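Local coordinates for putative esterase (PDB 7C4D), which probably hydrolyses carboxylic esters, as a marine bacterial esterase of the alpha/beta hydrolase fold, at residues M103-T106 with D111-K114; V246-A251 with A257-I262. One frame throughout, in Å; residues are numbered along the deposited sequence.

Overall arrangement
Followed from the N terminus, the chain lays down most of the central sheet before it reaches contact 1, where the short turn between helix 97-108 and strand 113-119 is closed by residues 103-106 meeting 111-114. More than a hundred residues later, contact 2 closes a second short loop, 246-251 with 257-262, between the edge strand 244-248 and the two C-terminal helices. The contacts follow one another in series, neither nesting nor crossing. The centres of contact 1 and contact 2 lie about 25 Å apart, and the two do not touch. Both pack a helix against the same alpha/beta hydrolase sheet, contact 1 at an inner strand and contact 2 at an outermost one.

Contact 1. Residues M103-T106 with D111-K114; sequences MWFT and DKVK. With EDO (1,2-ethanediol), chain B.
A chi1 of 172° sets the Phe105 ring opposite its backbone N and lets it reach toward Lys112 and Val113, while Val113 holds CG2 beside its own backbone N, where it meets that ring. The two belong to a beta-alpha-beta unit of the alpha/beta hydrolase fold: residues 103-106 lie on helix 97-108, and 111-114 lead into strand 113-119 through a short 3-10 segment. Round the phenyl ring the contact is apolar. Phe105 CE2 sits 3.6 Å from Val113 CG2, the two side chains running antiparallel alongside each other, and the methyl comes to the ring obliquely. Farther round the ring, Phe105 CZ meets Lys112 CB at 3.9 Å. Beyond CB the lysine bends at chi2 and chi3 and carries its amine away from the helix, to the carbonyl O of Glu88.

The next residue, Thr106, lies roughly perpendicular to the Val113 side chain. Its OG1 takes the position beside its backbone N, hydrogen-bonds to the carbonyl O of Ala102 one turn earlier, and thus meets the valine with its polar need already answered. Val113 fits against both a ring and a hydroxyl. Elsewhere the Phe105 ring, coming from helix 97-108, packs against Leu78, His79 and Ile82 of helix 71-84 and Ile92 of strand 90-95. Both methyls of Val113 border the hydroxyl: Thr106 OG1 lies 3.6 Å from Val113 CG2 and 3.9 Å from Val113 CG1.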
# COMPACT_ATOMS: atom_id res chain seq x y z
N MET A 103 1.85 -9.23 -4.28
CA MET A 103 1.80 -10.12 -5.43
C MET A 103 3.20 -10.60 -5.83
O MET A 103 3.38 -11.81 -6.01
CB MET A 103 1.09 -9.43 -6.60
CG MET A 103 -0.39 -9.38 -6.44
SD MET A 103 -1.19 -8.82 -7.94
CE MET A 103 -0.97 -7.04 -7.85
N TRP A 104 4.20 -9.68 -5.86
CA TRP A 104 5.60 -10.03 -6.11
C TRP A 104 6.07 -11.08 -5.11
O TRP A 104 6.54 -12.14 -5.51
CB TRP A 104 6.52 -8.80 -6.04
CG TRP A 104 6.80 -8.18 -7.37
CD1 TRP A 104 5.97 -7.39 -8.10
CD2 TRP A 104 8.01 -8.32 -8.14
NE1 TRP A 104 6.57 -7.02 -9.27
CE2 TRP A 104 7.83 -7.57 -9.32
CE3 TRP A 104 9.23 -8.98 -7.93
CZ2 TRP A 104 8.82 -7.47 -10.30
CZ3 TRP A 104 10.21 -8.88 -8.91
CH2 TRP A 104 10.00 -8.14 -10.07
N PHE A 105 5.90 -10.77 -3.80
CA PHE A 105 6.30 -11.67 -2.73
C PHE A 105 5.64 -13.05 -2.83
O PHE A 105 6.29 -14.06 -2.56
CB PHE A 105 6.19 -11.04 -1.34
CG PHE A 105 6.41 -12.03 -0.23
CD1 PHE A 105 7.69 -12.28 0.27
CD2 PHE A 105 5.34 -12.75 0.31
CE1 PHE A 105 7.89 -13.25 1.25
CE2 PHE A 105 5.54 -13.70 1.31
CZ PHE A 105 6.81 -13.95 1.77
N THR A 106 4.34 -13.07 -3.18
CA THR A 106 3.53 -14.29 -3.18
C THR A 106 3.95 -15.22 -4.33
O THR A 106 4.02 -16.43 -4.14
CB THR A 106 2.03 -13.92 -3.30
OG1 THR A 106 1.65 -13.23 -2.10
CG2 THR A 106 1.11 -15.11 -3.52
N ASP A 111 4.72 -20.49 -0.89
CA ASP A 111 4.69 -21.49 0.17
C ASP A 111 4.57 -20.79 1.52
O ASP A 111 4.17 -21.40 2.50
CB ASP A 111 5.94 -22.37 0.10
CG ASP A 111 7.22 -21.58 0.34
OD1 ASP A 111 7.53 -20.64 -0.45
OD2 ASP A 111 7.87 -21.86 1.34
N LYS A 112 4.94 -19.51 1.56
CA LYS A 112 4.81 -18.70 2.76
C LYS A 112 3.46 -17.95 2.82
O LYS A 112 3.19 -17.23 3.79
CB LYS A 112 5.90 -17.63 2.79
CG LYS A 112 7.31 -18.07 2.46
CD LYS A 112 7.97 -18.93 3.52
CE LYS A 112 8.01 -18.31 4.90
NZ LYS A 112 8.27 -19.32 5.96
N VAL A 113 2.61 -18.07 1.79
CA VAL A 113 1.39 -17.29 1.83
C VAL A 113 0.16 -18.19 1.93
O VAL A 113 -0.01 -19.08 1.11
CB VAL A 113 1.30 -16.37 0.60
CG1 VAL A 113 0.06 -15.48 0.66
CG2 VAL A 113 2.56 -15.53 0.46
N LYS A 114 -0.72 -17.92 2.89
CA LYS A 114 -1.91 -18.74 3.01
C LYS A 114 -2.97 -18.19 2.07
O LYS A 114 -3.52 -18.93 1.28
CB LYS A 114 -2.47 -18.76 4.43
CG LYS A 114 -1.53 -19.23 5.53
CD LYS A 114 -2.01 -18.81 6.90
CE LYS A 114 -1.20 -19.34 8.07
NZ LYS A 114 -1.54 -20.75 8.38
C1 EDO B . 0.58 -22.29 3.04
O1 EDO B . -0.83 -22.45 3.16
C2 EDO B . 1.03 -22.67 1.68
O2 EDO B . 0.91 -21.67 0.67

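Contact 2. Residues V246-A251 with A257-I262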
# COMPACT_ATOMS: atom_id res chain seq x y z
N VAL A 246 -14.09 -8.67 -6.42
CA VAL A 246 -15.26 -8.18 -5.72
C VAL A 246 -15.20 -6.66 -5.77
O VAL A 246 -14.18 -6.07 -5.41
CB VAL A 246 -15.30 -8.74 -4.28
CG1 VAL A 246 -16.19 -7.93 -3.35
CG2 VAL A 246 -15.66 -10.22 -4.22
N THR A 247 -16.30 -6.04 -6.19
CA THR A 247 -16.45 -4.60 -6.25
C THR A 247 -17.17 -4.09 -5.01
O THR A 247 -18.30 -4.51 -4.74
CB THR A 247 -17.15 -4.19 -7.55
OG1 THR A 247 -16.28 -4.60 -8.62
CG2 THR A 247 -17.46 -2.72 -7.65
N ILE A 248 -16.51 -3.23 -4.23
CA ILE A 248 -17.14 -2.56 -3.10
C ILE A 248 -17.90 -1.35 -3.64
O ILE A 248 -17.25 -0.43 -4.14
CB ILE A 248 -16.09 -2.11 -2.06
CG1 ILE A 248 -15.30 -3.29 -1.49
CG2 ILE A 248 -16.72 -1.24 -0.99
CD1 ILE A 248 -14.30 -2.90 -0.41
N PRO A 249 -19.26 -1.32 -3.57
CA PRO A 249 -20.05 -0.17 -4.04
C PRO A 249 -19.71 1.18 -3.40
O PRO A 249 -19.48 1.27 -2.19
CB PRO A 249 -21.49 -0.47 -3.61
CG PRO A 249 -21.36 -1.59 -2.60
CD PRO A 249 -20.12 -2.37 -2.99
N GLY A 250 -19.64 2.22 -4.23
CA GLY A 250 -19.52 3.59 -3.74
C GLY A 250 -18.16 3.90 -3.13
O GLY A 250 -18.05 4.84 -2.35
N ALA A 251 -17.12 3.13 -3.50
CA ALA A 251 -15.79 3.45 -3.01
C ALA A 251 -14.82 3.65 -4.17
O ALA A 251 -14.99 3.05 -5.23
CB ALA A 251 -15.33 2.41 -2.02
N ALA A 257 -10.74 3.16 3.66
CA ALA A 257 -10.95 4.35 4.46
C ALA A 257 -12.37 4.85 4.23
O ALA A 257 -13.01 5.31 5.16
CB ALA A 257 -9.94 5.40 4.10
N GLN A 258 -12.87 4.71 2.99
CA GLN A 258 -14.19 5.22 2.61
C GLN A 258 -15.32 4.26 3.03
O GLN A 258 -16.35 4.72 3.48
CB GLN A 258 -14.26 5.51 1.11
CG GLN A 258 -13.33 6.65 0.70
CD GLN A 258 -13.31 6.88 -0.79
OE1 GLN A 258 -14.11 7.64 -1.33
NE2 GLN A 258 -12.39 6.22 -1.47
N GLN A 259 -15.11 2.95 2.88
CA GLN A 259 -16.13 1.95 3.17
C GLN A 259 -15.55 0.87 4.08
O GLN A 259 -15.55 -0.30 3.70
CB GLN A 259 -16.63 1.33 1.87
CG GLN A 259 -17.31 2.31 0.94
CD GLN A 259 -18.67 2.74 1.45
OE1 GLN A 259 -19.35 2.01 2.17
NE2 GLN A 259 -19.09 3.94 1.08
N PRO A 260 -15.03 1.19 5.29
CA PRO A 260 -14.32 0.22 6.11
C PRO A 260 -15.14 -1.00 6.53
O PRO A 260 -14.61 -2.10 6.62
CB PRO A 260 -13.79 0.99 7.32
CG PRO A 260 -14.62 2.26 7.35
CD PRO A 260 -15.05 2.52 5.92
N LYS A 261 -16.44 -0.78 6.76
CA LYS A 261 -17.33 -1.82 7.23
C LYS A 261 -17.42 -2.88 6.14
O LYS A 261 -17.32 -4.06 6.43
CB LYS A 261 -18.73 -1.26 7.55
CG LYS A 261 -19.72 -2.26 8.11
CD LYS A 261 -21.16 -1.74 8.22
CE LYS A 261 -22.21 -2.79 8.55
NZ LYS A 261 -22.16 -3.23 9.97
N ILE A 262 -17.64 -2.45 4.90
CA ILE A 262 -17.70 -3.42 3.81
C ILE A 262 -16.30 -4.02 3.56
O ILE A 262 -16.19 -5.16 3.11
CB ILE A 262 -18.34 -2.80 2.56
CG1 ILE A 262 -19.75 -2.24 2.83
CG2 ILE A 262 -18.32 -3.79 1.39
CD1 ILE A 262 -20.50 -1.81 1.57
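Ile248 and Ile262 meet methyl to methyl, CG2 against CG2 at 3.8 Å, and each presents that branch in the same way: CG2 anti to the backbone N, CG1 next to that N, with chi1 of -61° in Ile248. The two side chains point in opposing senses as they pass. The same Ile248 CG2 also lies 3.8 Å from Gln259 CB, so one methyl meets both Ile262 and the residue at the N-cap position of its helix.

Gln259 folds its chain. Its CG lies beside the backbone N, and a further kink at chi2 (-72°) turns the side chain along the turn Ile248 to Ala251. That brings Gln259 CG to 3.6 Å from Ala251 CB, with the amide end near Pro249 O and Gly250 O; Gln259 NE2 comes within 3.7 Å of Gly250 O, a distance too long to count as a hydrogen bond. The turn is of type II, with Gly250 at positive phi (71°) in its third position. Pro249 adds a looser apolar touch, its CG 4.3 Å from Ile262 CD1.

At Gln259 the chain leaves helix 255-258, and the same residue occupies the N-cap position of helix 260-270. The turn is tied to Glu223, just past the end of strand 217-222, whose OE1 accepts a hydrogen bond from Gly250 N. The contact thus packs the start of helix 260-270 against the end of edge strand 244-248, whose neighbour in the sheet is strand 217-222, joined by backbone bonds from Val246 and Ile248.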